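Local coordinates for VgrG protein (Vibrio cholerae, PDB 4DTH) that binds ATP and magnesium through an actin cross-linking domain and probably acts as a toxin that covalently links G-actin monomers, at residues G185-P190 with L194-P199; K221-N226 with E288-S293; I234-A239 with Q307-E312. All coordinates share one frame; numbering follows the deposited sequence.

Contact 1 of 3, residues G185-P190 with L194-P199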
loop_
_atom_site.group_PDB
_atom_site.type_symbol
_atom_site.label_atom_id
_atom_site.label_comp_id
_atom_site.label_asym_id
_atom_site.label_seq_id
_atom_site.Cartn_x
_atom_site.Cartn_y
_atom_site.Cartn_z
ATOM N N GLY A 185 -18.572 -6.624 -2.747
ATOM C CA GLY A 185 -19.965 -6.638 -2.317
ATOM C C GLY A 185 -20.650 -7.958 -2.622
ATOM O O GLY A 185 -21.749 -8.211 -2.120
ATOM N N THR A 186 -20.005 -8.824 -3.444
ATOM C CA THR A 186 -20.585 -10.130 -3.808
ATOM C C THR A 186 -20.354 -11.207 -2.741
ATOM O O THR A 186 -21.025 -12.242 -2.782
ATOM C CB THR A 186 -20.129 -10.606 -5.200
ATOM O OG1 THR A 186 -18.738 -10.944 -5.152
ATOM C CG2 THR A 186 -20.423 -9.597 -6.313
ATOM N N SER A 187 -19.374 -10.997 -1.817
ATOM C CA SER A 187 -19.012 -11.935 -0.734
ATOM C C SER A 187 -18.674 -13.352 -1.273
ATOM O O SER A 187 -18.769 -14.332 -0.529
ATOM C CB SER A 187 -20.142 -12.037 0.299
ATOM O OG SER A 187 -20.842 -10.823 0.522
ATOM N N ALA A 188 -18.298 -13.446 -2.564
ATOM C CA ALA A 188 -18.070 -14.695 -3.303
ATOM C C ALA A 188 -16.863 -15.521 -2.884
ATOM O O ALA A 188 -16.850 -16.739 -3.102
ATOM C CB ALA A 188 -18.020 -14.412 -4.798
ATOM N N THR A 189 -15.828 -14.871 -2.338
ATOM C CA THR A 189 -14.598 -15.555 -1.948
ATOM C C THR A 189 -14.211 -15.183 -0.505
ATOM O O THR A 189 -14.657 -14.137 -0.026
ATOM C CB THR A 189 -13.446 -15.181 -2.919
ATOM O OG1 THR A 189 -13.097 -13.808 -2.733
ATOM C CG2 THR A 189 -13.759 -15.488 -4.396
ATOM N N PRO A 190 -13.316 -15.949 0.175
ATOM C CA PRO A 190 -12.883 -15.546 1.526
ATOM C C PRO A 190 -12.170 -14.185 1.561
ATOM O O PRO A 190 -12.345 -13.462 2.542
ATOM C CB PRO A 190 -11.954 -16.688 1.961
ATOM C CG PRO A 190 -12.363 -17.853 1.109
ATOM C CD PRO A 190 -12.684 -17.230 -0.213
ATOM N N LEU A 194 -13.382 -10.918 3.704
ATOM C CA LEU A 194 -12.447 -10.252 4.605
ATOM C C LEU A 194 -12.463 -8.728 4.323
ATOM O O LEU A 194 -12.538 -7.927 5.256
ATOM C CB LEU A 194 -11.025 -10.831 4.422
ATOM C CG LEU A 194 -9.925 -10.230 5.290
ATOM C CD1 LEU A 194 -10.165 -10.518 6.774
ATOM C CD2 LEU A 194 -8.554 -10.747 4.864
ATOM N N LEU A 195 -12.426 -8.341 3.030
ATOM C CA LEU A 195 -12.443 -6.926 2.625
ATOM C C LEU A 195 -13.763 -6.254 2.967
ATOM O O LEU A 195 -13.767 -5.105 3.415
ATOM C CB LEU A 195 -12.153 -6.777 1.127
ATOM C CG LEU A 195 -10.732 -7.138 0.678
ATOM C CD1 LEU A 195 -10.666 -7.197 -0.807
ATOM C CD2 LEU A 195 -9.692 -6.163 1.239
ATOM N N GLU A 196 -14.875 -6.971 2.775
ATOM C CA GLU A 196 -16.213 -6.461 3.079
ATOM C C GLU A 196 -16.444 -6.270 4.579
ATOM O O GLU A 196 -17.354 -5.532 4.974
ATOM C CB GLU A 196 -17.286 -7.355 2.467
ATOM C CG GLU A 196 -17.381 -7.236 0.956
ATOM C CD GLU A 196 -18.092 -8.407 0.311
ATOM O OE1 GLU A 196 -18.855 -9.102 1.017
ATOM O OE2 GLU A 196 -17.889 -8.627 -0.902
ATOM N N SER A 197 -15.601 -6.905 5.414
ATOM C CA SER A 197 -15.673 -6.753 6.868
ATOM C C SER A 197 -15.055 -5.427 7.341
ATOM O O SER A 197 -15.159 -5.112 8.530
ATOM C CB SER A 197 -15.047 -7.950 7.580
ATOM O OG SER A 197 -13.630 -7.875 7.572
ATOM N N ALA A 198 -14.438 -4.636 6.421
ATOM C CA ALA A 198 -13.857 -3.328 6.765
ATOM C C ALA A 198 -14.947 -2.498 7.469
ATOM O O ALA A 198 -16.099 -2.519 7.019
ATOM C CB ALA A 198 -13.374 -2.609 5.516
ATOM N N PRO A 199 -14.638 -1.860 8.621
ATOM C CA PRO A 199 -15.694 -1.133 9.366
ATOM C C PRO A 199 -16.392 -0.037 8.570
ATOM O O PRO A 199 -17.584 0.203 8.768
ATOM C CB PRO A 199 -14.954 -0.555 10.575
ATOM C CG PRO A 199 -13.711 -1.347 10.695
ATOM C CD PRO A 199 -13.337 -1.785 9.314
#
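Glu196 reaches back from helix 190-196 and threads its carboxylate into the turn Gly185-Ser187, where both oxygens are engaged. Among the hydrogen bonds to this carboxylate, two come from the backbone and one from a side chain. OE2 of Glu196 accepts from Ser187 N at 2.9 Å through its syn lone pair, the one on the side of the other oxygen. Gly185 N meets the same OE2 of Glu196 at 2.8 Å, but from above the carboxylate plane, some 50° out of it, with a bent N-H...O angle of 141°. The hydroxyl completes the set: Ser187 OG donates to OE1 of Glu196 at 2.7 Å, again on the syn lone pair of the acceptor. Ser187 thus clasps the carboxylate with its N on one oxygen and its OG on the other, which should fix the rotation of the group about its last bond, while the Gly185 N-H adds a second grip on OE2. Three donors of this kind would be expected to stabilise a negative charge.

The torsions account for the reach. CG of Glu196 lies opposite the carbonyl carbon (chi1 -72°) and the chain beyond it is extended. Gly185 has a positive phi, which suits a residue without a side chain.

A separate backbone bond joins the segments at the helix start, Leu194 N to Pro190 O at 3.0 Å. Further on, Leu194 O accepts from both N and OG of Ser197, the hydroxyl at 2.6 Å.

Thr189 precedes Pro190 as N-cap, its OG1 bonding Leu192 N. The whole is a short capped helix, a glutamate of which ties down the loop arriving from strand 173-180, an instance of a carboxylate organising a turn through its backbone N-H groups.

Contact 2 of 3, residues K221-N226 with E288-S293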
loop_
_atom_site.group_PDB
_atom_site.type_symbol
_atom_site.label_atom_id
_atom_site.label_comp_id
_atom_site.label_asym_id
_atom_site.label_seq_id
_atom_site.Cartn_x
_atom_site.Cartn_y
_atom_site.Cartn_z
ATOM N N LYS A 221 -28.233 -3.925 -12.687
ATOM C CA LYS A 221 -28.675 -3.434 -11.381
ATOM C C LYS A 221 -27.882 -3.923 -10.162
ATOM O O LYS A 221 -27.669 -3.143 -9.236
ATOM C CB LYS A 221 -30.192 -3.587 -11.201
ATOM C CG LYS A 221 -30.677 -5.011 -11.052
ATOM C CD LYS A 221 -32.183 -5.053 -11.077
ATOM C CE LYS A 221 -32.757 -5.919 -9.988
ATOM N NZ LYS A 221 -32.461 -7.361 -10.202
ATOM N N GLU A 222 -27.418 -5.188 -10.183
ATOM C CA GLU A 222 -26.648 -5.754 -9.074
ATOM C C GLU A 222 -25.222 -5.188 -9.049
ATOM O O GLU A 222 -24.701 -4.898 -7.968
ATOM C CB GLU A 222 -26.653 -7.291 -9.103
ATOM C CG GLU A 222 -28.065 -7.864 -9.080
ATOM C CD GLU A 222 -28.477 -8.600 -7.827
ATOM O OE1 GLU A 222 -28.876 -7.929 -6.849
ATOM O OE2 GLU A 222 -28.457 -9.851 -7.841
ATOM N N LEU A 223 -24.618 -4.996 -10.249
ATOM C CA LEU A 223 -23.287 -4.394 -10.385
ATOM C C LEU A 223 -23.379 -2.919 -9.948
ATOM O O LEU A 223 -22.514 -2.448 -9.202
ATOM C CB LEU A 223 -22.802 -4.490 -11.843
ATOM C CG LEU A 223 -21.330 -4.186 -12.120
ATOM C CD1 LEU A 223 -20.425 -5.217 -11.490
ATOM C CD2 LEU A 223 -21.066 -4.145 -13.606
ATOM N N ALA A 224 -24.455 -2.210 -10.378
ATOM C CA ALA A 224 -24.685 -0.811 -10.000
ATOM C C ALA A 224 -24.841 -0.672 -8.487
ATOM O O ALA A 224 -24.232 0.229 -7.912
ATOM C CB ALA A 224 -25.908 -0.250 -10.709
ATOM N N ALA A 225 -25.611 -1.585 -7.839
ATOM C CA ALA A 225 -25.816 -1.559 -6.381
ATOM C C ALA A 225 -24.499 -1.778 -5.613
ATOM O O ALA A 225 -24.264 -1.111 -4.603
ATOM C CB ALA A 225 -26.856 -2.586 -5.970
ATOM N N ASN A 226 -23.636 -2.687 -6.116
ATOM C CA ASN A 226 -22.327 -2.968 -5.527
ATOM C C ASN A 226 -21.411 -1.754 -5.633
ATOM O O ASN A 226 -20.779 -1.385 -4.637
ATOM C CB ASN A 226 -21.679 -4.191 -6.198
ATOM C CG ASN A 226 -22.273 -5.511 -5.762
ATOM O OD1 ASN A 226 -22.601 -5.724 -4.605
ATOM N ND2 ASN A 226 -22.385 -6.455 -6.666
ATOM N N GLU A 288 -15.856 2.940 -14.483
ATOM C CA GLU A 288 -15.534 2.292 -15.758
ATOM C C GLU A 288 -16.098 0.872 -15.898
ATOM O O GLU A 288 -16.247 0.399 -17.026
ATOM C CB GLU A 288 -14.011 2.295 -16.005
ATOM C CG GLU A 288 -13.393 3.685 -16.091
ATOM C CD GLU A 288 -11.877 3.801 -16.015
ATOM O OE1 GLU A 288 -11.183 2.758 -16.027
ATOM O OE2 GLU A 288 -11.384 4.949 -15.942
ATOM N N ILE A 289 -16.426 0.190 -14.777
ATOM C CA ILE A 289 -16.970 -1.168 -14.846
ATOM C C ILE A 289 -18.458 -1.178 -15.212
ATOM O O ILE A 289 -19.009 -2.242 -15.488
ATOM C CB ILE A 289 -16.632 -2.065 -13.620
ATOM C CG1 ILE A 289 -17.550 -1.787 -12.402
ATOM C CG2 ILE A 289 -15.121 -2.020 -13.266
ATOM C CD1 ILE A 289 -17.479 -2.832 -11.301
ATOM N N LEU A 290 -19.105 0.002 -15.185
ATOM C CA LEU A 290 -20.528 0.180 -15.495
ATOM C C LEU A 290 -20.721 0.840 -16.861
ATOM O O LEU A 290 -19.792 1.452 -17.385
ATOM C CB LEU A 290 -21.187 1.089 -14.428
ATOM C CG LEU A 290 -21.072 0.678 -12.955
ATOM C CD1 LEU A 290 -21.474 1.822 -12.041
ATOM C CD2 LEU A 290 -21.909 -0.543 -12.654
ATOM N N SER A 291 -21.968 0.788 -17.397
ATOM C CA SER A 291 -22.327 1.483 -18.634
ATOM C C SER A 291 -22.415 2.972 -18.286
ATOM O O SER A 291 -22.586 3.289 -17.106
ATOM C CB SER A 291 -23.678 0.987 -19.138
ATOM O OG SER A 291 -24.713 1.244 -18.197
ATOM N N LYS A 292 -22.286 3.876 -19.284
ATOM C CA LYS A 292 -22.372 5.336 -19.101
ATOM C C LYS A 292 -23.667 5.681 -18.319
ATOM O O LYS A 292 -23.616 6.445 -17.351
ATOM C CB LYS A 292 -22.345 6.046 -20.478
ATOM C CG LYS A 292 -22.301 7.579 -20.452
ATOM C CD LYS A 292 -22.827 8.175 -21.766
ATOM C CE LYS A 292 -22.920 9.683 -21.736
ATOM N NZ LYS A 292 -23.951 10.196 -22.682
ATOM N N SER A 293 -24.792 5.042 -18.701
ATOM C CA SER A 293 -26.116 5.209 -18.097
ATOM C C SER A 293 -26.171 4.772 -16.620
ATOM O O SER A 293 -26.641 5.547 -15.783
ATOM C CB SER A 293 -27.169 4.469 -18.918
ATOM O OG SER A 293 -28.459 4.648 -18.360
#
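Leu223, on the first turns of helix 221-245, packs against Leu290 and Ile289 in the loop that leads into helix 292-307, a small apolar helix-to-loop contact in the helical part of the actin cross-linking domain. Leu223 buries the most surface of any residue here. Its CB points at the loop, and with CG anti to the backbone N (chi1 -167°) CD1 faces Ile289, while CD2 lies between the Ile289 carbonyl and Leu290 CD2. CD1 of Leu223 meets Ile289 CD1 at 3.8 Å, the side chains crossing at a slant.

Leu290 comes second in buried area and works through a single branch. Its CD2 approaches CG of Leu223 to 3.7 Å as the two leucines slide past one another in opposite directions, and the same methyl rests 3.8 Å from Ala224 N, so that it lies against the helix backbone as well as the side chain. Ala224 CB is a looser neighbour, 4.5 Å from Leu290 CD2. Val298 touches both Ala224 and Leu290, and Val227 touches both loop residues, extending the apolar cluster along both helices.

Helix 292-307 opens at Ser291, its N-cap, whose OG bonds Asp294 N and also Asp219, just ahead of helix 221-245, a polar link beside the apolar one. Ile289 contributes backbone too: its carbonyl O lies 3.4 Å from the CD2 methyl of Leu223.

Contact 3 of 3, residues I234-A239 with Q307-E312. With SO4 (sulfate ion), chain J.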
loop_
_atom_site.group_PDB
_atom_site.type_symbol
_atom_site.label_atom_id
_atom_site.label_comp_id
_atom_site.label_asym_id
_atom_site.label_seq_id
_atom_site.Cartn_x
_atom_site.Cartn_y
_atom_site.Cartn_z
ATOM N N ILE A 234 -16.935 4.753 0.873
ATOM C CA ILE A 234 -15.680 5.512 0.827
ATOM C C ILE A 234 -15.938 7.011 1.013
ATOM O O ILE A 234 -15.234 7.652 1.793
ATOM C CB ILE A 234 -14.875 5.206 -0.461
ATOM C CG1 ILE A 234 -14.291 3.776 -0.388
ATOM C CG2 ILE A 234 -13.748 6.266 -0.688
ATOM C CD1 ILE A 234 -13.538 3.331 -1.612
ATOM N N TYR A 235 -16.934 7.563 0.287
ATOM C CA TYR A 235 -17.254 8.994 0.371
ATOM C C TYR A 235 -17.674 9.382 1.790
ATOM O O TYR A 235 -17.196 10.392 2.308
ATOM C CB TYR A 235 -18.362 9.385 -0.627
ATOM C CG TYR A 235 -17.962 9.497 -2.087
ATOM C CD1 TYR A 235 -17.032 8.623 -2.651
ATOM C CD2 TYR A 235 -18.608 10.391 -2.935
ATOM C CE1 TYR A 235 -16.737 8.660 -4.015
ATOM C CE2 TYR A 235 -18.308 10.448 -4.294
ATOM C CZ TYR A 235 -17.397 9.561 -4.836
ATOM O OH TYR A 235 -17.097 9.655 -6.170
ATOM N N LEU A 236 -18.548 8.564 2.424
ATOM C CA LEU A 236 -19.028 8.807 3.786
ATOM C C LEU A 236 -17.899 8.702 4.805
ATOM O O LEU A 236 -17.811 9.550 5.690
ATOM C CB LEU A 236 -20.192 7.868 4.161
ATOM C CG LEU A 236 -21.509 8.065 3.405
ATOM C CD1 LEU A 236 -22.554 7.055 3.889
ATOM C CD2 LEU A 236 -22.040 9.496 3.543
ATOM N N LYS A 237 -17.021 7.688 4.666
ATOM C CA LYS A 237 -15.866 7.529 5.554
ATOM C C LYS A 237 -14.897 8.716 5.423
ATOM O O LYS A 237 -14.377 9.192 6.438
ATOM C CB LYS A 237 -15.144 6.188 5.316
ATOM C CG LYS A 237 -13.976 5.925 6.279
ATOM C CD LYS A 237 -14.426 5.731 7.728
ATOM C CE LYS A 237 -13.272 5.295 8.593
ATOM N NZ LYS A 237 -13.741 5.036 9.976
ATOM N N THR A 238 -14.673 9.199 4.176
ATOM C CA THR A 238 -13.789 10.347 3.937
ATOM C C THR A 238 -14.345 11.581 4.666
ATOM O O THR A 238 -13.589 12.286 5.338
ATOM C CB THR A 238 -13.549 10.566 2.441
ATOM O OG1 THR A 238 -12.962 9.378 1.902
ATOM C CG2 THR A 238 -12.599 11.741 2.172
ATOM N N ALA A 239 -15.669 11.813 4.558
ATOM C CA ALA A 239 -16.326 12.924 5.235
ATOM C C ALA A 239 -16.194 12.773 6.762
ATOM O O ALA A 239 -15.835 13.740 7.442
ATOM C CB ALA A 239 -17.786 13.002 4.815
ATOM N N GLN A 307 -25.279 14.405 1.904
ATOM C CA GLN A 307 -26.092 15.535 2.352
ATOM C C GLN A 307 -27.100 15.279 3.470
ATOM O O GLN A 307 -27.553 16.226 4.110
ATOM C CB GLN A 307 -26.690 16.284 1.156
ATOM C CG GLN A 307 -25.598 16.988 0.358
ATOM C CD GLN A 307 -25.996 17.408 -1.035
ATOM O OE1 GLN A 307 -27.080 17.936 -1.272
ATOM N NE2 GLN A 307 -25.051 17.312 -1.966
ATOM N N SER A 308 -27.423 13.999 3.734
ATOM C CA SER A 308 -28.339 13.672 4.823
ATOM C C SER A 308 -27.523 13.472 6.116
ATOM O O SER A 308 -28.089 13.412 7.204
ATOM C CB SER A 308 -29.161 12.425 4.483
ATOM O OG SER A 308 -28.305 11.308 4.325
ATOM N N ARG A 309 -26.185 13.429 5.991
ATOM C CA ARG A 309 -25.273 13.177 7.114
ATOM C C ARG A 309 -24.261 14.278 7.391
ATOM O O ARG A 309 -23.779 14.394 8.526
ATOM C CB ARG A 309 -24.482 11.900 6.836
ATOM C CG ARG A 309 -25.332 10.640 6.824
ATOM C CD ARG A 309 -24.517 9.469 6.323
ATOM N NE ARG A 309 -25.244 8.196 6.381
ATOM C CZ ARG A 309 -26.018 7.729 5.410
ATOM N NH1 ARG A 309 -26.220 8.445 4.311
ATOM N NH2 ARG A 309 -26.594 6.543 5.526
ATOM N N TYR A 310 -23.891 15.038 6.356
ATOM C CA TYR A 310 -22.842 16.061 6.465
ATOM C C TYR A 310 -23.295 17.377 5.898
ATOM O O TYR A 310 -24.242 17.409 5.109
ATOM C CB TYR A 310 -21.558 15.583 5.774
ATOM C CG TYR A 310 -20.991 14.348 6.433
ATOM C CD1 TYR A 310 -20.314 14.431 7.649
ATOM C CD2 TYR A 310 -21.222 13.083 5.899
ATOM C CE1 TYR A 310 -19.842 13.288 8.295
ATOM C CE2 TYR A 310 -20.757 11.932 6.538
ATOM C CZ TYR A 310 -20.070 12.041 7.734
ATOM O OH TYR A 310 -19.626 10.916 8.376
ATOM N N SER A 311 -22.612 18.466 6.289
ATOM C CA SER A 311 -22.948 19.808 5.813
ATOM C C SER A 311 -22.882 19.845 4.298
ATOM O O SER A 311 -22.204 18.994 3.697
ATOM C CB SER A 311 -21.969 20.823 6.388
ATOM O OG SER A 311 -20.682 20.639 5.816
ATOM N N GLU A 312 -23.584 20.813 3.683
ATOM C CA GLU A 312 -23.573 20.999 2.234
ATOM C C GLU A 312 -22.146 21.159 1.708
ATOM O O GLU A 312 -21.785 20.494 0.740
ATOM C CB GLU A 312 -24.462 22.191 1.801
ATOM C CG GLU A 312 -24.396 22.525 0.309
ATOM C CD GLU A 312 -24.724 21.433 -0.692
ATOM O OE1 GLU A 312 -25.280 20.382 -0.296
ATOM O OE2 GLU A 312 -24.463 21.646 -1.897
HETATM S S SO4 J . -19.737 11.786 12.190
HETATM O O1 SO4 J . -18.865 12.465 13.149
HETATM O O2 SO4 J . -20.795 12.706 11.771
HETATM O O3 SO4 J . -18.959 11.369 11.019
HETATM O O4 SO4 J . -20.324 10.604 12.837
#
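With CG of Tyr310 opposite its carbonyl carbon (chi1 -63°), the phenol reaches across to helix 221-245, while Arg309, its first torsion alike (chi1 -67°) and its chain extended to NE, runs out across Leu236. The ring lies flat on Ala239: its CB stands 3.6 Å from the centroid of the Tyr310 ring and only 12° off the normal, a well-centred CH-pi contact. Both Leu236 methyls meet Arg309, and CD2 also brushes Tyr310. CD2 touches CD of Arg309 at 3.7 Å, whereas CD1 sits over one face of the guanidinium, displaced toward its rim, with the two side chains crossing at about a right angle. Leu306 of helix 292-307 also packs on Leu236.

The polar ends find their hydrogen bonds outside the helix segment. Arg309 NH1 bonds Gln305 O, and Tyr310 OH donates to O3 of a sulfate at 2.8 Å, that oxygen lying near the ring plane, at its edge; Lys243 NZ also holds the anion, which probably comes from the crystallisation liquor. The chemistry implies a contact apolar between the segments and polar at its outer ends: helix groups cover one face of each flat group while hydroxyl and guanidinium keep their hydrogen bonds.

How the contacts relate
Helix 221-245 is the common element: contact 2 uses its beginning and contact 3 a later part, their centres about 22 Å apart, and between them they anchor it to the loops at the two ends of helix 292-307. Contact 1 precedes both along the chain. It touches contact 2 directly, Gly185 C lying 3.6 Å from Asn226 OD1, although their centres are 18 Å apart; contact 3 stays about 6 Å from contact 1 at the nearest atoms. Contact 1 does not reach the nucleotide: the side chain of Leu194 is about 13 Å from bound ATP, though it packs on Phe352, next to the magnesium ligand Glu351.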